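Local atomic coordinates of dextranase (Pseudarthrobacter oxydans, PDB entry 6NZS), a protein that catalyses the endohydrolysis of (1->6)-alpha-D-glucosidic linkages in dextran. Residues G217-N223 with Y237-Y243; T26-V31 with A260-G264; L10-H15 with Y51-Y56; L39-N45 with F90-V96. The contacts are given in a common frame with arbitrary orientation. Residues are numbered along the deposited sequence.

Interaction 1. Residues G217-N223 with Y237-Y243; sequences GEVTNLN and YSMGSDY
These two segments lie one coil apart in a parallel beta-helix, the fold expected of glycosyl hydrolase family 49. G217 and E218 run parallel to Y237 and S238 in direct register, CA atoms 4.8 Å apart in both pairs. Two bonds fix the ladder: S238 N donates to G217 O (2.9 Å), and V219 N donates to S238 O (2.8 Å). The extended E218 side chain (t, t) receives T220 OG1 at OE2, 2.9 Å away. At V219 the chain leaves the strand; V219 CG2 (chi1 m) packs 4.0 Å from Y237 CB and 3.8 Å from M239 CG. T220 CA then sits over the face of the Y243 ring (chi1 t), 4.0 Å from its centroid, a CH-pi contact. L222 begins a 3-10 turn, its CD1 4.2 Å from M239 CE. The phenol lies against this turn: a water links Y243 OH (3.2 Å) to T220 O (2.8 Å) and N223 N (3.0 Å), and Y243 OH donates to N223 OD1 at 2.7 Å.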
# COMPACT_ATOMS: atom_id res chain seq x y z
N GLY A 217 24.95 -9.59 -8.73
CA GLY A 217 25.91 -9.15 -7.73
C GLY A 217 25.82 -7.67 -7.44
O GLY A 217 24.75 -7.06 -7.58
N GLU A 218 26.94 -7.07 -7.04
CA GLU A 218 26.97 -5.65 -6.72
C GLU A 218 26.66 -4.82 -7.96
O GLU A 218 27.24 -5.04 -9.03
CB GLU A 218 28.34 -5.29 -6.17
CG GLU A 218 28.56 -3.79 -5.98
CD GLU A 218 29.96 -3.45 -5.49
OE1 GLU A 218 30.83 -4.36 -5.46
OE2 GLU A 218 30.20 -2.27 -5.16
N VAL A 219 25.74 -3.87 -7.81
CA VAL A 219 25.38 -2.94 -8.88
C VAL A 219 25.48 -1.54 -8.29
O VAL A 219 24.51 -0.99 -7.75
CB VAL A 219 24.00 -3.22 -9.48
CG1 VAL A 219 24.04 -4.47 -10.32
CG2 VAL A 219 22.94 -3.38 -8.39
N THR A 220 26.67 -0.94 -8.37
CA THR A 220 26.90 0.40 -7.86
C THR A 220 27.40 1.33 -8.95
O THR A 220 27.88 2.43 -8.65
CB THR A 220 27.87 0.37 -6.68
OG1 THR A 220 29.04 -0.37 -7.07
CG2 THR A 220 27.22 -0.32 -5.47
N ASN A 221 27.30 0.92 -10.22
CA ASN A 221 27.84 1.66 -11.35
C ASN A 221 26.76 2.25 -12.25
O ASN A 221 27.07 2.70 -13.36
CB ASN A 221 28.76 0.75 -12.16
CG ASN A 221 28.03 -0.46 -12.73
OD1 ASN A 221 26.93 -0.80 -12.29
ND2 ASN A 221 28.65 -1.12 -13.70
N LEU A 222 25.51 2.25 -11.80
CA LEU A 222 24.41 2.63 -12.69
C LEU A 222 24.37 4.13 -12.99
O LEU A 222 23.73 4.53 -13.96
CB LEU A 222 23.07 2.16 -12.11
CG LEU A 222 22.94 0.65 -11.96
CD1 LEU A 222 21.55 0.30 -11.41
CD2 LEU A 222 23.19 -0.07 -13.27
N ASN A 223 25.03 4.96 -12.18
CA ASN A 223 25.00 6.40 -12.44
C ASN A 223 25.70 6.76 -13.74
O ASN A 223 25.40 7.81 -14.31
CB ASN A 223 25.65 7.18 -11.29
CG ASN A 223 24.88 7.08 -9.98
OD1 ASN A 223 23.98 6.26 -9.83
ND2 ASN A 223 25.26 7.91 -9.02
N TYR A 237 20.53 -8.80 -7.37
CA TYR A 237 21.39 -7.63 -7.54
C TYR A 237 21.36 -6.81 -6.25
O TYR A 237 20.33 -6.73 -5.58
CB TYR A 237 20.91 -6.77 -8.72
CG TYR A 237 20.65 -7.57 -9.97
CD1 TYR A 237 19.44 -8.23 -10.18
CD2 TYR A 237 21.62 -7.68 -10.96
CE1 TYR A 237 19.21 -8.98 -11.32
CE2 TYR A 237 21.40 -8.41 -12.12
CZ TYR A 237 20.19 -9.06 -12.30
OH TYR A 237 19.99 -9.79 -13.45
N SER A 238 22.50 -6.19 -5.92
CA SER A 238 22.66 -5.51 -4.64
C SER A 238 23.29 -4.14 -4.85
O SER A 238 24.41 -4.04 -5.37
CB SER A 238 23.54 -6.34 -3.69
OG SER A 238 23.87 -5.59 -2.54
N MET A 239 22.59 -3.08 -4.43
CA MET A 239 23.16 -1.73 -4.45
C MET A 239 23.91 -1.39 -3.18
O MET A 239 24.73 -0.46 -3.18
CB MET A 239 22.07 -0.68 -4.69
CG MET A 239 21.49 -0.68 -6.10
SD MET A 239 20.46 0.77 -6.41
CE MET A 239 19.44 0.19 -7.76
N GLY A 240 23.67 -2.12 -2.09
CA GLY A 240 24.28 -1.85 -0.81
C GLY A 240 23.50 -0.84 0.01
O GLY A 240 22.58 -0.17 -0.46
N SER A 241 23.88 -0.74 1.29
CA SER A 241 23.21 0.20 2.18
C SER A 241 23.60 1.65 1.92
O SER A 241 22.92 2.55 2.43
CB SER A 241 23.55 -0.14 3.63
OG SER A 241 24.95 0.00 3.86
N ASP A 242 24.65 1.90 1.15
CA ASP A 242 25.24 3.23 1.03
C ASP A 242 25.26 3.74 -0.41
O ASP A 242 26.11 4.56 -0.76
CB ASP A 242 26.63 3.28 1.66
CG ASP A 242 27.60 2.28 1.03
OD1 ASP A 242 27.17 1.41 0.24
OD2 ASP A 242 28.81 2.38 1.32
N TYR A 243 24.33 3.27 -1.24
CA TYR A 243 24.22 3.74 -2.61
C TYR A 243 22.80 3.48 -3.09
O TYR A 243 22.21 2.45 -2.75
CB TYR A 243 25.21 3.02 -3.53
CG TYR A 243 24.95 3.20 -5.02
CD1 TYR A 243 25.41 4.32 -5.71
CD2 TYR A 243 24.26 2.23 -5.75
CE1 TYR A 243 25.18 4.48 -7.07
CE2 TYR A 243 24.02 2.38 -7.11
CZ TYR A 243 24.49 3.50 -7.77
OH TYR A 243 24.25 3.64 -9.12
O HOH W 1 27.14 4.74 -10.03

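Interaction 2. Residues T26-V31 with A260-G264; sequences TGNDEV and AYVKG
K263 has the largest share of this contact. It leaves strand 260-263 with chi1 m and its remaining torsions all t, so the fully stretched side chain spans the gap to the loop 26-31, where the backbones stay about 8 Å apart (N28 to K263 CA 8.1 Å, V31 to Y261 CA 7.8 Å). The loop makes a type I beta turn from G27 to E30, closed by E30 N to G27 O at 3.0 Å and braced by G27 N donating to E30 OE1 at 2.8 Å. The ammonium group reads the carbonyls at both ends of that turn: K263 NZ donates to G27 O (2.7 Å) and to E30 O (2.8 Å). A water accepting from K263 NZ (2.4 Å) also lies within hydrogen-bonding distance of T26 O (2.8 Å). E287 gives the lysine a long, weak ion pair as well.

V31 and Y261, next in buried area, supply the apolar half. With chi1 t on both, V31 CG1 stands over the tyrosine ring, 4.2 Å from its centroid and 17° off the normal, and 4.1 Å from Y261 CD2; Y261 OH is hydrogen-bonded to E287. The turn precedes strand 31-33 of the N-terminal domain, while 260-263 belongs to the beta-helix, which in this family carries the active site: this is a domain interface, an Ig-like beta domain docked against the flank of a parallel beta-helix.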
# COMPACT_ATOMS: atom_id res chain seq x y z
N THR A 26 19.52 -10.70 5.32
CA THR A 26 20.13 -11.69 4.46
C THR A 26 21.40 -11.11 3.83
O THR A 26 21.60 -9.89 3.79
CB THR A 26 19.16 -12.15 3.38
OG1 THR A 26 18.70 -11.01 2.64
CG2 THR A 26 17.96 -12.83 4.02
N GLY A 27 22.26 -12.00 3.34
CA GLY A 27 23.45 -11.57 2.65
C GLY A 27 23.12 -10.83 1.36
O GLY A 27 22.02 -10.93 0.82
N ASN A 28 24.11 -10.08 0.87
CA ASN A 28 23.90 -9.30 -0.34
C ASN A 28 23.49 -10.17 -1.52
O ASN A 28 22.71 -9.74 -2.38
CB ASN A 28 25.18 -8.52 -0.69
CG ASN A 28 25.40 -7.34 0.23
OD1 ASN A 28 24.63 -7.11 1.16
ND2 ASN A 28 26.46 -6.59 -0.03
N ASP A 29 23.97 -11.41 -1.55
CA ASP A 29 23.71 -12.34 -2.65
C ASP A 29 22.66 -13.38 -2.30
O ASP A 29 22.59 -14.42 -2.96
CB ASP A 29 25.02 -13.02 -3.07
CG ASP A 29 25.68 -13.79 -1.93
OD1 ASP A 29 25.27 -13.62 -0.75
OD2 ASP A 29 26.62 -14.56 -2.21
N GLU A 30 21.83 -13.12 -1.29
CA GLU A 30 20.81 -14.06 -0.84
C GLU A 30 19.42 -13.44 -0.99
O GLU A 30 19.26 -12.21 -0.99
CB GLU A 30 21.03 -14.43 0.63
CG GLU A 30 22.33 -15.20 0.88
CD GLU A 30 22.59 -15.45 2.35
OE1 GLU A 30 21.96 -14.78 3.19
OE2 GLU A 30 23.44 -16.32 2.66
N VAL A 31 18.41 -14.30 -1.11
CA VAL A 31 17.01 -13.89 -1.14
C VAL A 31 16.28 -14.63 -0.02
O VAL A 31 16.38 -15.86 0.07
CB VAL A 31 16.35 -14.21 -2.50
CG1 VAL A 31 14.87 -13.83 -2.47
CG2 VAL A 31 17.07 -13.48 -3.63
N ALA A 260 13.68 -11.28 -11.29
CA ALA A 260 14.73 -10.38 -10.84
C ALA A 260 14.41 -9.88 -9.44
O ALA A 260 13.26 -9.57 -9.12
CB ALA A 260 14.85 -9.19 -11.79
N TYR A 261 15.44 -9.81 -8.60
CA TYR A 261 15.34 -9.29 -7.24
C TYR A 261 16.46 -8.28 -7.07
O TYR A 261 17.64 -8.65 -7.02
CB TYR A 261 15.46 -10.43 -6.22
CG TYR A 261 15.05 -10.06 -4.81
CD1 TYR A 261 15.93 -9.42 -3.94
CD2 TYR A 261 13.78 -10.37 -4.33
CE1 TYR A 261 15.55 -9.11 -2.65
CE2 TYR A 261 13.39 -10.05 -3.04
CZ TYR A 261 14.28 -9.42 -2.21
OH TYR A 261 13.89 -9.11 -0.93
N VAL A 262 16.10 -7.00 -7.00
CA VAL A 262 17.05 -5.91 -6.92
C VAL A 262 16.93 -5.27 -5.54
O VAL A 262 15.87 -4.73 -5.19
CB VAL A 262 16.80 -4.86 -8.02
CG1 VAL A 262 17.77 -3.69 -7.87
CG2 VAL A 262 16.91 -5.51 -9.40
N LYS A 263 18.00 -5.33 -4.76
CA LYS A 263 18.08 -4.59 -3.50
C LYS A 263 18.63 -3.21 -3.83
O LYS A 263 19.79 -3.09 -4.25
CB LYS A 263 18.98 -5.32 -2.52
CG LYS A 263 18.58 -6.76 -2.31
CD LYS A 263 19.52 -7.48 -1.35
CE LYS A 263 19.11 -8.94 -1.23
NZ LYS A 263 19.80 -9.60 -0.10
N GLY A 264 17.80 -2.18 -3.70
CA GLY A 264 18.21 -0.83 -4.09
C GLY A 264 17.01 0.08 -4.29
O GLY A 264 15.91 -0.20 -3.81
O HOH W 2 20.29 -8.27 1.87

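Interaction 3. Residues L10-H15 with Y51-Y56; sequences LHTWWH and YDAFTY
An aromatic cluster of W14, H15, F54 and Y56 dominates this buried contact inside the N-terminal Ig-like domain. The two segments run at 49° to each other in largely extended conformation, closest at T12 and A53 (CA atoms 5.0 Å apart) and at W14 and F54 (5.1 Å). The main chains are tied by F54 N donating to W13 O at 3.0 Å, and T12 OG1 (chi1 p) donates to D52 O at 2.7 Å while also taking a bond from A5 N. Before them, L10 CD2 touches Y51 CD2 at 3.8 Å.

F54, with chi1 t, lies between two rings. Its edge points at the face of the six-membered ring of W14 (chi1 t), centroids 5.1 Å apart and planes at 82°. The edge of H15 (chi1 m) in turn meets the F54 face, centroids 4.9 Å apart and planes at 79°. Both are T-shaped. Y56, chi1 m, brings its hydroxyl between the rings of W13 and H15: W13 NE1 donates to Y56 OH at 2.9 Å, and H15 NE2 is hydrogen-bonded to the same OH at 2.7 Å. W13 NE1, H15 NE2 and Y56 OH thus pair with one another inside the buried part of the contact, and the directional bonds fix how these rings are set.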
# COMPACT_ATOMS: atom_id res chain seq x y z
N LEU A 10 1.72 -19.80 -18.39
CA LEU A 10 2.11 -19.81 -16.99
C LEU A 10 3.61 -19.57 -16.91
O LEU A 10 4.39 -20.18 -17.65
CB LEU A 10 1.76 -21.16 -16.34
CG LEU A 10 2.04 -21.33 -14.84
CD1 LEU A 10 1.32 -20.26 -14.00
CD2 LEU A 10 1.63 -22.73 -14.40
N HIS A 11 4.00 -18.67 -16.02
CA HIS A 11 5.42 -18.42 -15.78
C HIS A 11 5.63 -18.35 -14.28
O HIS A 11 5.04 -17.50 -13.60
CB HIS A 11 5.89 -17.12 -16.44
CG HIS A 11 7.35 -16.88 -16.27
ND1 HIS A 11 7.89 -15.62 -16.16
CD2 HIS A 11 8.39 -17.74 -16.20
CE1 HIS A 11 9.20 -15.71 -16.02
NE2 HIS A 11 9.53 -16.99 -16.04
N THR A 12 6.47 -19.24 -13.76
CA THR A 12 6.92 -19.20 -12.38
C THR A 12 8.45 -19.23 -12.37
O THR A 12 9.09 -19.48 -13.39
CB THR A 12 6.38 -20.37 -11.55
OG1 THR A 12 7.01 -21.58 -11.96
CG2 THR A 12 4.87 -20.51 -11.71
N TRP A 13 9.03 -18.97 -11.20
CA TRP A 13 10.48 -18.88 -11.10
C TRP A 13 10.93 -19.24 -9.69
O TRP A 13 10.12 -19.34 -8.76
CB TRP A 13 11.01 -17.50 -11.51
CG TRP A 13 10.38 -16.38 -10.76
CD1 TRP A 13 10.79 -15.86 -9.56
CD2 TRP A 13 9.21 -15.64 -11.14
NE1 TRP A 13 9.96 -14.84 -9.17
CE2 TRP A 13 8.98 -14.68 -10.12
CE3 TRP A 13 8.34 -15.69 -12.24
CZ2 TRP A 13 7.92 -13.78 -10.18
CZ3 TRP A 13 7.27 -14.80 -12.28
CH2 TRP A 13 7.07 -13.85 -11.25
N TRP A 14 12.24 -19.40 -9.55
CA TRP A 14 12.85 -19.75 -8.28
C TRP A 14 14.08 -18.87 -8.08
O TRP A 14 14.47 -18.12 -8.97
CB TRP A 14 13.25 -21.23 -8.27
CG TRP A 14 13.45 -21.79 -6.91
CD1 TRP A 14 14.64 -22.13 -6.34
CD2 TRP A 14 12.44 -22.08 -5.95
NE1 TRP A 14 14.43 -22.61 -5.07
CE2 TRP A 14 13.08 -22.59 -4.80
CE3 TRP A 14 11.04 -21.96 -5.94
CZ2 TRP A 14 12.39 -22.98 -3.65
CZ3 TRP A 14 10.35 -22.35 -4.80
CH2 TRP A 14 11.03 -22.85 -3.67
N HIS A 15 14.68 -18.98 -6.90
CA HIS A 15 15.98 -18.35 -6.62
C HIS A 15 16.87 -19.41 -5.98
O HIS A 15 16.60 -19.86 -4.86
CB HIS A 15 15.82 -17.16 -5.67
CG HIS A 15 15.08 -16.01 -6.28
ND1 HIS A 15 15.68 -15.08 -7.10
CD2 HIS A 15 13.77 -15.66 -6.21
CE1 HIS A 15 14.78 -14.20 -7.49
NE2 HIS A 15 13.61 -14.54 -6.98
N TYR A 51 3.60 -26.45 -10.88
CA TYR A 51 4.93 -25.88 -10.93
C TYR A 51 5.18 -25.03 -9.69
O TYR A 51 4.29 -24.31 -9.24
CB TYR A 51 5.08 -25.00 -12.16
CG TYR A 51 4.96 -25.77 -13.46
CD1 TYR A 51 6.07 -26.37 -14.03
CD2 TYR A 51 3.73 -25.90 -14.10
CE1 TYR A 51 5.97 -27.07 -15.22
CE2 TYR A 51 3.62 -26.60 -15.29
CZ TYR A 51 4.74 -27.18 -15.84
OH TYR A 51 4.64 -27.88 -17.02
N ASP A 52 6.39 -25.13 -9.14
CA ASP A 52 6.76 -24.32 -7.99
C ASP A 52 6.87 -22.85 -8.37
O ASP A 52 7.36 -22.51 -9.45
CB ASP A 52 8.11 -24.79 -7.46
CG ASP A 52 8.07 -26.22 -6.99
OD1 ASP A 52 7.46 -26.48 -5.93
OD2 ASP A 52 8.62 -27.09 -7.69
N ALA A 53 6.40 -21.98 -7.47
CA ALA A 53 6.58 -20.54 -7.61
C ALA A 53 7.19 -20.04 -6.31
O ALA A 53 6.70 -20.38 -5.23
CB ALA A 53 5.24 -19.84 -7.84
N PHE A 54 8.25 -19.25 -6.41
CA PHE A 54 8.95 -18.81 -5.21
C PHE A 54 8.03 -17.98 -4.33
O PHE A 54 7.22 -17.19 -4.82
CB PHE A 54 10.14 -17.95 -5.61
CG PHE A 54 11.13 -17.76 -4.49
CD1 PHE A 54 11.99 -18.79 -4.14
CD2 PHE A 54 11.19 -16.58 -3.78
CE1 PHE A 54 12.90 -18.64 -3.11
CE2 PHE A 54 12.11 -16.41 -2.75
CZ PHE A 54 12.96 -17.44 -2.41
N THR A 55 8.16 -18.16 -3.01
CA THR A 55 7.49 -17.30 -2.04
C THR A 55 8.56 -16.52 -1.30
O THR A 55 9.34 -17.09 -0.54
CB THR A 55 6.59 -18.07 -1.08
OG1 THR A 55 5.64 -18.85 -1.83
CG2 THR A 55 5.83 -17.11 -0.17
N TYR A 56 8.59 -15.21 -1.55
CA TYR A 56 9.47 -14.27 -0.86
C TYR A 56 8.95 -14.01 0.55
O TYR A 56 7.81 -14.32 0.88
CB TYR A 56 9.46 -12.93 -1.60
CG TYR A 56 9.92 -13.04 -3.04
CD1 TYR A 56 11.27 -13.03 -3.34
CD2 TYR A 56 9.00 -13.16 -4.09
CE1 TYR A 56 11.71 -13.14 -4.65
CE2 TYR A 56 9.43 -13.27 -5.40
CZ TYR A 56 10.79 -13.27 -5.68
OH TYR A 56 11.22 -13.38 -6.98

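Interaction 4. Residues L39-N45 with F90-V96; sequences LQVAQEN and FEYAKDV
V41 (chi1 t) lays CG2 over the face of the F90 ring, 3.9 Å from its centroid and 19° off the normal, with CG2 to F90 CD2 at 3.7 Å. F90 takes chi1 p and presents its ring face to the valine; L39 CD2 comes within 4.4 Å of F90 CD2. With its other methyl the valine meets V96, V41 CG1 to V96 CB at 3.6 Å. Strands 37-43 and 84-92 thus face each other through side chains in the interior of the Ig-like domain, with I188 and V98 also packed on F90.

Segment 90-96 crosses to segment 39-45 through residues 93-95, and V96 pairs antiparallel with Q43 as a non-hydrogen-bonded pair, CA atoms 4.4 Å apart, at the start of strand 96-102. Next to it, E44 N donates to D95 O at 2.9 Å, and A42 O approaches V96 CA to 3.2 Å. At the exposed end E44 OE1 and K94 NZ are 4.5 Å apart, too far for a salt bridge; a water fills the gap, donating to E44 OE1 (2.8 Å) and accepting from K94 NZ (2.7 Å). Q43 NE2 donates to N45 OD1 at 2.8 Å, while Q43 OE1 is bonded by N9.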
# COMPACT_ATOMS: atom_id res chain seq x y z
N LEU A 39 4.14 -22.73 -2.33
CA LEU A 39 3.11 -22.54 -3.34
C LEU A 39 3.48 -23.24 -4.64
O LEU A 39 4.63 -23.18 -5.09
CB LEU A 39 2.91 -21.04 -3.60
CG LEU A 39 1.71 -20.62 -4.45
CD1 LEU A 39 1.14 -19.30 -3.95
CD2 LEU A 39 2.13 -20.46 -5.88
N GLN A 40 2.50 -23.92 -5.25
CA GLN A 40 2.62 -24.48 -6.59
C GLN A 40 1.39 -24.10 -7.39
O GLN A 40 0.32 -23.85 -6.83
CB GLN A 40 2.76 -26.01 -6.56
CG GLN A 40 4.08 -26.51 -6.01
CD GLN A 40 4.13 -28.02 -5.95
OE1 GLN A 40 3.12 -28.70 -6.11
NE2 GLN A 40 5.33 -28.57 -5.72
N VAL A 41 1.55 -24.02 -8.72
CA VAL A 41 0.50 -23.56 -9.62
C VAL A 41 0.39 -24.51 -10.80
O VAL A 41 1.40 -24.89 -11.39
CB VAL A 41 0.77 -22.13 -10.15
CG1 VAL A 41 -0.47 -21.56 -10.85
CG2 VAL A 41 1.24 -21.20 -9.06
N ALA A 42 -0.84 -24.84 -11.17
CA ALA A 42 -1.10 -25.65 -12.35
C ALA A 42 -2.23 -25.02 -13.15
O ALA A 42 -3.16 -24.45 -12.58
CB ALA A 42 -1.55 -27.05 -11.94
N GLN A 43 -2.15 -25.13 -14.47
CA GLN A 43 -3.29 -24.76 -15.30
C GLN A 43 -4.48 -25.61 -14.89
O GLN A 43 -4.34 -26.80 -14.58
CB GLN A 43 -2.96 -24.99 -16.77
CG GLN A 43 -3.85 -24.24 -17.74
CD GLN A 43 -3.31 -24.26 -19.15
OE1 GLN A 43 -2.46 -23.44 -19.51
NE2 GLN A 43 -3.82 -25.18 -19.96
N GLU A 44 -5.67 -25.00 -14.85
CA GLU A 44 -6.79 -25.68 -14.21
C GLU A 44 -7.16 -26.98 -14.91
O GLU A 44 -7.65 -27.92 -14.27
CB GLU A 44 -8.00 -24.75 -14.09
CG GLU A 44 -8.58 -24.33 -15.42
CD GLU A 44 -9.63 -25.26 -15.97
OE1 GLU A 44 -10.14 -24.98 -17.07
OE2 GLU A 44 -9.95 -26.27 -15.29
N ASN A 45 -6.94 -27.08 -16.22
CA ASN A 45 -7.21 -28.31 -16.96
C ASN A 45 -6.00 -29.24 -17.05
O ASN A 45 -6.04 -30.22 -17.80
CB ASN A 45 -7.77 -28.01 -18.36
CG ASN A 45 -6.77 -27.29 -19.26
OD1 ASN A 45 -5.72 -26.83 -18.81
ND2 ASN A 45 -7.10 -27.19 -20.54
N PHE A 90 3.36 -14.88 -9.77
CA PHE A 90 3.52 -15.68 -10.98
C PHE A 90 2.74 -14.99 -12.08
O PHE A 90 1.88 -14.15 -11.81
CB PHE A 90 3.10 -17.15 -10.79
CG PHE A 90 1.66 -17.33 -10.36
CD1 PHE A 90 0.64 -17.38 -11.30
CD2 PHE A 90 1.34 -17.48 -9.02
CE1 PHE A 90 -0.69 -17.56 -10.91
CE2 PHE A 90 0.02 -17.66 -8.62
CZ PHE A 90 -0.99 -17.70 -9.56
N GLU A 91 3.05 -15.34 -13.33
CA GLU A 91 2.27 -14.88 -14.47
C GLU A 91 1.35 -15.99 -14.94
O GLU A 91 1.74 -17.17 -14.97
CB GLU A 91 3.17 -14.49 -15.65
CG GLU A 91 4.14 -13.37 -15.35
CD GLU A 91 4.87 -12.94 -16.61
OE1 GLU A 91 6.04 -13.33 -16.78
OE2 GLU A 91 4.26 -12.22 -17.43
N TYR A 92 0.13 -15.62 -15.31
CA TYR A 92 -0.81 -16.61 -15.82
C TYR A 92 -1.68 -15.99 -16.90
O TYR A 92 -1.88 -14.77 -16.95
CB TYR A 92 -1.63 -17.28 -14.70
CG TYR A 92 -2.78 -16.47 -14.14
CD1 TYR A 92 -2.63 -15.12 -13.83
CD2 TYR A 92 -4.01 -17.06 -13.89
CE1 TYR A 92 -3.70 -14.38 -13.32
CE2 TYR A 92 -5.08 -16.33 -13.36
CZ TYR A 92 -4.91 -14.98 -13.08
OH TYR A 92 -5.96 -14.25 -12.60
N ALA A 93 -2.17 -16.84 -17.81
CA ALA A 93 -3.07 -16.39 -18.87
C ALA A 93 -4.36 -17.18 -18.92
O ALA A 93 -5.22 -16.88 -19.76
CB ALA A 93 -2.35 -16.42 -20.23
N LYS A 94 -4.54 -18.15 -18.03
CA LYS A 94 -5.68 -19.05 -18.06
C LYS A 94 -5.91 -19.49 -16.62
O LYS A 94 -4.96 -19.50 -15.82
CB LYS A 94 -5.34 -20.26 -18.95
CG LYS A 94 -6.42 -21.29 -19.17
CD LYS A 94 -6.01 -22.22 -20.34
CE LYS A 94 -6.91 -23.45 -20.45
NZ LYS A 94 -8.31 -23.13 -20.80
N ASP A 95 -7.15 -19.84 -16.29
CA ASP A 95 -7.50 -20.25 -14.93
C ASP A 95 -6.50 -21.26 -14.40
O ASP A 95 -6.07 -22.17 -15.12
CB ASP A 95 -8.88 -20.92 -14.91
CG ASP A 95 -10.03 -19.97 -15.19
OD1 ASP A 95 -9.81 -18.84 -15.64
OD2 ASP A 95 -11.19 -20.39 -14.96
N VAL A 96 -6.13 -21.11 -13.12
CA VAL A 96 -5.15 -21.99 -12.48
C VAL A 96 -5.71 -22.53 -11.18
O VAL A 96 -6.59 -21.95 -10.55
CB VAL A 96 -3.80 -21.30 -12.21
CG1 VAL A 96 -3.08 -20.96 -13.51
CG2 VAL A 96 -4.00 -20.06 -11.34
O HOH W 3 -9.54 -25.34 -19.75

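In the fold
Interactions 3 and 4 share neighbouring strands in one sheet of the Ig-like domain, with Y51 N bonded to V41 O and H11 N to E91 O; their centres are about 11 Å apart. Interaction 3 is the buried one, rich in rings, whereas interaction 4 grades from an aliphatic-aromatic core to a hydrated charged end. Interaction 2 crosses the domain boundary: V31 and Y261 pack on Y56, so the aromatic cluster borders its apolar half. Strand 235-238 of interaction 1 neighbours 260-263, M239 N bonding K263 O, with 217-218 one coil beyond; that contact is partly exposed, held by parallel main-chain bonds and by Y243 against the turn. Interactions 1 and 4 lie farthest apart, centres about 34 Å.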